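Protein-tyrosine-phosphatase (Shewanella sp., PDB 2Z72) probably hydrolyses phosphotyrosine esters in a cold-adapted bacterium, using a two-zinc centre of the calcineurin-like phosphoesterase kind. Local coordinates at residues A[70-84]-A[107-121]. Sequence-based numbering, arbitrary orientation.
With ZN (zinc ion), chain B; ZN (zinc ion), chain C.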
loop_
_atom_site.group_PDB
_atom_site.type_symbol
_atom_site.label_atom_id
_atom_site.label_comp_id
_atom_site.label_asym_id
_atom_site.label_seq_id
_atom_site.Cartn_x
_atom_site.Cartn_y
_atom_site.Cartn_z
ATOM N N ILE A 70 12.272 -9.173 13.490
ATOM C CA ILE A 70 11.729 -7.798 13.565
ATOM C C ILE A 70 10.876 -7.652 14.822
ATOM O O ILE A 70 9.830 -8.308 14.983
ATOM C CB ILE A 70 10.965 -7.447 12.276
ATOM C CG1 ILE A 70 11.820 -7.659 11.014
ATOM C CG2 ILE A 70 10.455 -6.029 12.360
ATOM C CD1 ILE A 70 13.185 -7.028 10.996
ATOM N N LYS A 71 11.316 -6.785 15.712
ATOM C CA LYS A 71 10.693 -6.685 17.032
ATOM C C LYS A 71 9.272 -6.148 16.991
ATOM O O LYS A 71 8.429 -6.609 17.757
ATOM C CB LYS A 71 11.568 -5.867 17.993
ATOM C CG LYS A 71 12.889 -6.609 18.334
ATOM C CD LYS A 71 13.778 -5.864 19.273
ATOM C CE LYS A 71 15.128 -6.580 19.541
ATOM N NZ LYS A 71 15.779 -7.141 18.310
ATOM N N LYS A 72 9.004 -5.163 16.107
ATOM C CA LYS A 72 7.647 -4.550 16.166
ATOM C C LYS A 72 7.199 -4.240 14.761
ATOM O O LYS A 72 7.984 -3.704 13.964
ATOM C CB LYS A 72 7.595 -3.440 17.157
ATOM C CG LYS A 72 8.025 -2.149 16.880
ATOM C CD LYS A 72 7.930 -1.073 17.961
ATOM C CE LYS A 72 8.677 0.095 17.298
ATOM N NZ LYS A 72 8.835 1.211 18.226
ATOM N N VAL A 73 5.970 -4.561 14.514
ATOM C CA VAL A 73 5.362 -4.368 13.181
ATOM C C VAL A 73 3.986 -3.732 13.401
ATOM O O VAL A 73 3.261 -4.133 14.316
ATOM C CB VAL A 73 5.206 -5.713 12.444
ATOM C CG1 VAL A 73 4.616 -5.506 11.028
ATOM C CG2 VAL A 73 6.530 -6.443 12.298
ATOM N N VAL A 74 3.617 -2.805 12.535
ATOM C CA VAL A 74 2.250 -2.319 12.428
ATOM C C VAL A 74 1.759 -2.554 11.015
ATOM O O VAL A 74 2.482 -2.395 10.023
ATOM C CB VAL A 74 2.318 -0.838 12.854
ATOM C CG1 VAL A 74 3.115 0.037 11.884
ATOM C CG2 VAL A 74 0.921 -0.287 12.958
ATOM N N ALA A 75 0.487 -2.950 10.882
ATOM C CA ALA A 75 -0.090 -3.220 9.579
ATOM C C ALA A 75 -1.434 -2.532 9.436
ATOM O O ALA A 75 -2.209 -2.428 10.402
ATOM C CB ALA A 75 -0.254 -4.724 9.376
ATOM N N LEU A 76 -1.712 -2.104 8.231
ATOM C CA LEU A 76 -2.950 -1.412 7.869
ATOM C C LEU A 76 -3.079 -1.454 6.368
ATOM O O LEU A 76 -2.167 -1.849 5.654
ATOM C CB LEU A 76 -3.046 0.013 8.435
ATOM C CG LEU A 76 -2.044 1.032 7.825
ATOM C CD1 LEU A 76 -2.402 2.433 8.308
ATOM C CD2 LEU A 76 -0.602 0.773 8.202
ATOM N N SER A 77 -4.231 -1.047 5.823
ATOM C CA SER A 77 -4.485 -1.291 4.404
ATOM C C SER A 77 -5.666 -0.495 3.902
ATOM O O SER A 77 -6.467 0.031 4.651
ATOM C CB SER A 77 -4.864 -2.764 4.261
ATOM O OG SER A 77 -4.722 -3.214 2.926
ATOM N N ASP A 78 -5.774 -0.416 2.584
ATOM C CA ASP A 78 -6.971 0.054 1.882
ATOM C C ASP A 78 -7.357 1.468 2.302
ATOM O O ASP A 78 -8.507 1.804 2.562
ATOM C CB ASP A 78 -8.134 -0.928 2.085
ATOM C CG ASP A 78 -7.860 -2.263 1.402
ATOM O OD1 ASP A 78 -8.235 -2.471 0.233
ATOM O OD2 ASP A 78 -7.186 -3.112 2.052
ATOM N N VAL A 79 -6.346 2.354 2.309
ATOM C CA VAL A 79 -6.625 3.758 2.600
ATOM C C VAL A 79 -7.524 4.398 1.528
ATOM O O VAL A 79 -8.306 5.273 1.863
ATOM C CB VAL A 79 -5.279 4.485 2.785
ATOM C CG1 VAL A 79 -5.439 5.985 2.844
ATOM C CG2 VAL A 79 -4.538 3.970 4.010
ATOM N N HIS A 80 -7.376 3.991 0.269
ATOM C CA HIS A 80 -8.304 4.443 -0.786
ATOM C C HIS A 80 -8.468 5.943 -0.779
ATOM O O HIS A 80 -9.560 6.510 -0.704
ATOM C CB HIS A 80 -9.651 3.701 -0.669
ATOM C CG HIS A 80 -9.530 2.307 -1.214
ATOM N ND1 HIS A 80 -9.149 2.046 -2.494
ATOM C CD2 HIS A 80 -9.792 1.091 -0.665
ATOM C CE1 HIS A 80 -9.135 0.739 -2.695
ATOM N NE2 HIS A 80 -9.533 0.092 -1.585
ATOM N N GLY A 81 -7.341 6.666 -0.759
ATOM C CA GLY A 81 -7.336 8.091 -0.898
ATOM C C GLY A 81 -7.850 8.880 0.291
ATOM O O GLY A 81 -8.171 10.082 0.099
ATOM N N GLN A 82 -7.940 8.307 1.458
ATOM C CA GLN A 82 -8.424 8.995 2.668
ATOM C C GLN A 82 -7.234 9.391 3.549
ATOM O O GLN A 82 -6.904 8.748 4.538
ATOM C CB GLN A 82 -9.424 8.131 3.393
ATOM C CG GLN A 82 -10.654 7.854 2.581
ATOM C CD GLN A 82 -11.543 9.049 2.323
ATOM O OE1 GLN A 82 -12.341 9.011 1.329
ATOM N NE2 GLN A 82 -11.518 10.062 3.121
ATOM N N TYR A 83 -6.556 10.457 3.153
ATOM C CA TYR A 83 -5.393 10.964 3.847
ATOM C C TYR A 83 -5.685 11.412 5.260
ATOM O O TYR A 83 -4.977 11.069 6.226
ATOM C CB TYR A 83 -4.749 12.110 3.062
ATOM C CG TYR A 83 -3.627 12.805 3.795
ATOM C CD1 TYR A 83 -3.734 14.073 4.279
ATOM C CD2 TYR A 83 -2.416 12.125 3.975
ATOM C CE1 TYR A 83 -2.708 14.716 4.932
ATOM C CE2 TYR A 83 -1.368 12.767 4.643
ATOM C CZ TYR A 83 -1.514 14.033 5.116
ATOM O OH TYR A 83 -0.430 14.607 5.774
ATOM N N ASP A 84 -6.768 12.189 5.462
ATOM C CA ASP A 84 -7.063 12.689 6.774
ATOM C C ASP A 84 -7.260 11.555 7.749
ATOM O O ASP A 84 -6.785 11.626 8.921
ATOM C CB ASP A 84 -8.319 13.579 6.774
ATOM C CG ASP A 84 -8.229 14.793 5.882
ATOM O OD1 ASP A 84 -7.107 15.290 5.635
ATOM O OD2 ASP A 84 -9.306 15.250 5.462
ATOM N N GLY A 107 10.809 -0.053 14.117
ATOM C CA GLY A 107 9.666 -0.846 13.717
ATOM C C GLY A 107 9.501 -0.900 12.211
ATOM O O GLY A 107 10.049 -0.068 11.463
ATOM N N HIS A 108 8.696 -1.878 11.751
ATOM C CA HIS A 108 8.273 -2.002 10.379
ATOM C C HIS A 108 6.797 -1.734 10.261
ATOM O O HIS A 108 6.010 -2.201 11.062
ATOM C CB HIS A 108 8.594 -3.377 9.800
ATOM C CG HIS A 108 10.064 -3.609 9.633
ATOM N ND1 HIS A 108 10.483 -4.497 8.651
ATOM C CD2 HIS A 108 11.144 -3.138 10.247
ATOM C CE1 HIS A 108 11.821 -4.535 8.704
ATOM N NE2 HIS A 108 12.250 -3.736 9.640
ATOM N N MET A 109 6.407 -0.971 9.226
ATOM C CA MET A 109 5.034 -0.813 8.850
ATOM C C MET A 109 4.763 -1.622 7.591
ATOM O O MET A 109 5.558 -1.531 6.652
ATOM C CB MET A 109 4.734 0.684 8.535
ATOM C CG MET A 109 3.373 0.890 7.936
ATOM S SD MET A 109 2.995 2.624 7.568
ATOM C CE MET A 109 2.747 3.270 9.162
ATOM N N VAL A 110 3.670 -2.362 7.540
ATOM C CA VAL A 110 3.245 -3.031 6.327
ATOM C C VAL A 110 1.901 -2.399 5.938
ATOM O O VAL A 110 0.919 -2.552 6.657
ATOM C CB VAL A 110 3.079 -4.540 6.460
ATOM C CG1 VAL A 110 2.827 -5.144 5.104
ATOM C CG2 VAL A 110 4.330 -5.172 7.103
ATOM N N MET A 111 1.897 -1.691 4.831
ATOM C CA MET A 111 0.632 -1.190 4.268
ATOM C C MET A 111 0.294 -2.088 3.098
ATOM O O MET A 111 0.947 -2.046 2.060
ATOM C CB MET A 111 0.789 0.285 3.834
ATOM C CG MET A 111 -0.501 0.782 3.158
ATOM S SD MET A 111 -0.558 2.571 2.929
ATOM C CE MET A 111 -0.799 3.131 4.604
ATOM N N THR A 112 -0.688 -2.953 3.291
ATOM C CA THR A 112 -0.954 -4.047 2.348
ATOM C C THR A 112 -1.812 -3.631 1.161
ATOM O O THR A 112 -2.752 -4.359 0.799
ATOM C CB THR A 112 -1.572 -5.259 3.064
ATOM O OG1 THR A 112 -2.747 -4.893 3.737
ATOM C CG2 THR A 112 -0.616 -5.808 4.150
ATOM N N GLY A 113 -1.474 -2.500 0.528
ATOM C CA GLY A 113 -2.093 -2.126 -0.743
ATOM C C GLY A 113 -3.284 -1.185 -0.658
ATOM O O GLY A 113 -3.796 -0.830 0.396
ATOM N N ASP A 114 -3.681 -0.758 -1.846
ATOM C CA ASP A 114 -4.912 0.020 -2.095
ATOM C C ASP A 114 -4.910 1.383 -1.474
ATOM O O ASP A 114 -5.847 1.848 -0.827
ATOM C CB ASP A 114 -6.171 -0.776 -1.732
ATOM C CG ASP A 114 -6.622 -1.725 -2.813
ATOM O OD1 ASP A 114 -7.815 -2.257 -2.626
ATOM O OD2 ASP A 114 -5.887 -1.984 -3.770
ATOM N N ILE A 115 -3.817 2.134 -1.779
ATOM C CA ILE A 115 -3.803 3.580 -1.642
ATOM C C ILE A 115 -4.724 4.236 -2.650
ATOM O O ILE A 115 -5.478 5.155 -2.347
ATOM C CB ILE A 115 -2.383 4.146 -1.799
ATOM C CG1 ILE A 115 -1.520 3.774 -0.595
ATOM C CG2 ILE A 115 -2.438 5.651 -2.036
ATOM C CD1 ILE A 115 -0.063 4.130 -0.710
ATOM N N PHE A 116 -4.643 3.783 -3.904
ATOM C CA PHE A 116 -5.429 4.388 -4.986
ATOM C C PHE A 116 -6.933 4.095 -4.859
ATOM O O PHE A 116 -7.355 3.102 -4.288
ATOM C CB PHE A 116 -4.982 3.864 -6.320
ATOM C CG PHE A 116 -3.657 4.395 -6.803
ATOM C CD1 PHE A 116 -2.467 3.719 -6.574
ATOM C CD2 PHE A 116 -3.616 5.585 -7.496
ATOM C CE1 PHE A 116 -1.288 4.230 -7.040
ATOM C CE2 PHE A 116 -2.436 6.080 -7.946
ATOM C CZ PHE A 116 -1.274 5.413 -7.747
ATOM N N ASP A 117 -7.672 5.010 -5.472
ATOM C CA ASP A 117 -9.067 4.918 -5.899
ATOM C C ASP A 117 -10.046 5.169 -4.766
ATOM O O ASP A 117 -9.739 5.093 -3.579
ATOM C CB ASP A 117 -9.313 3.568 -6.593
ATOM C CG ASP A 117 -8.658 3.446 -7.946
ATOM O OD1 ASP A 117 -8.660 2.299 -8.491
ATOM O OD2 ASP A 117 -8.181 4.478 -8.482
ATOM N N ARG A 118 -11.250 5.519 -5.215
ATOM C CA ARG A 118 -12.423 5.910 -4.453
ATOM C C ARG A 118 -12.273 7.288 -3.842
ATOM O O ARG A 118 -13.133 8.161 -4.023
ATOM C CB ARG A 118 -12.859 4.864 -3.413
ATOM C CG ARG A 118 -14.176 5.315 -2.792
ATOM C CD ARG A 118 -14.665 4.239 -1.803
ATOM N NE ARG A 118 -15.775 4.790 -1.011
ATOM C CZ ARG A 118 -16.637 4.067 -0.314
ATOM N NH1 ARG A 118 -16.529 2.743 -0.315
ATOM N NH2 ARG A 118 -17.602 4.697 0.368
ATOM N N GLY A 119 -11.222 7.533 -3.085
ATOM C CA GLY A 119 -11.087 8.769 -2.333
ATOM C C GLY A 119 -10.458 9.905 -3.104
ATOM O O GLY A 119 -10.000 9.774 -4.220
ATOM N N HIS A 120 -10.488 11.052 -2.452
ATOM C CA HIS A 120 -10.169 12.350 -2.992
ATOM C C HIS A 120 -8.825 12.918 -2.624
ATOM O O HIS A 120 -8.515 14.034 -3.040
ATOM C CB HIS A 120 -11.275 13.364 -2.592
ATOM C CG HIS A 120 -11.348 13.612 -1.134
ATOM N ND1 HIS A 120 -11.665 12.695 -0.152
ATOM C CD2 HIS A 120 -11.049 14.746 -0.474
ATOM C CE1 HIS A 120 -11.600 13.244 1.067
ATOM N NE2 HIS A 120 -11.217 14.492 0.877
ATOM N N GLN A 121 -8.028 12.170 -1.861
ATOM C CA GLN A 121 -6.732 12.627 -1.381
ATOM C C GLN A 121 -5.658 11.626 -1.723
ATOM O O GLN A 121 -4.718 11.351 -0.949
ATOM C CB GLN A 121 -6.717 12.876 0.137
ATOM C CG GLN A 121 -7.821 13.793 0.669
ATOM C CD GLN A 121 -7.726 13.964 2.182
ATOM O OE1 GLN A 121 -8.053 13.046 2.918
ATOM N NE2 GLN A 121 -7.208 15.108 2.580
HETATM ZN ZN ZN B . -9.437 -1.883 -1.236
HETATM ZN ZN ZN C . -8.381 -4.455 -2.900
HETATM O O HOH W 1 -3.567 1.691 1.710
HETATM O O HOH W 2 -9.599 11.338 4.705
HETATM O O HOH W 3 -13.883 11.050 -0.412
HETATM O O HOH W 4 -10.533 16.227 3.127
HETATM O O HOH W 5 -11.074 -1.875 0.108
HETATM O O HOH W 6 -9.956 -3.552 -2.157
#
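Asp-78 OD1 and His-80 NE2 each bind one zinc ion at 2.0 Å. Asp-114 OD1 bridges it to a second, which Asn-149, His-207, His-286 and a water bridging the two metals also bind. The Asp-78 and Asp-114 carboxylates lie side by side, their planes 83° apart.

Second-shell hydrogen bonds fix these ligands. His-80 ND1 donates to Phe-116 O (2.7 Å), setting the ring's rotation. Asp-114 OD2 accepts from His-150 N. The Ser-77 chi1 of -161° places OG between Thr-112 OG1, its donor (2.7 Å), and Asp-78 OD2, its acceptor. With an alanine here, Thr-112 OG1 would probably lose its acceptor and Asp-78 OD2 one of two donors, keeping His-286 N.

At the start of helix 83-92, Gln-121 OE1 accepts from Asp-84 N, and Gln-121 NE2 donates to Asp-84 OD1 (3.1 Å).

Val-73 and Ala-75 meet Val-110 on one sheet face; Val-74, Leu-76, Met-109 and Met-111 pack on the other. Ile-70 CG2 makes a CH-pi contact over the His-108 ring.

Strands 72-76 and 108-111 pair in parallel within a beta-alpha-beta unit, through bonds such as Val-110 N to Val-74 O (2.8 Å). Strands 315-319 and 142-145 flank them, and helices 83-92 and 122-138 pack on Met-111.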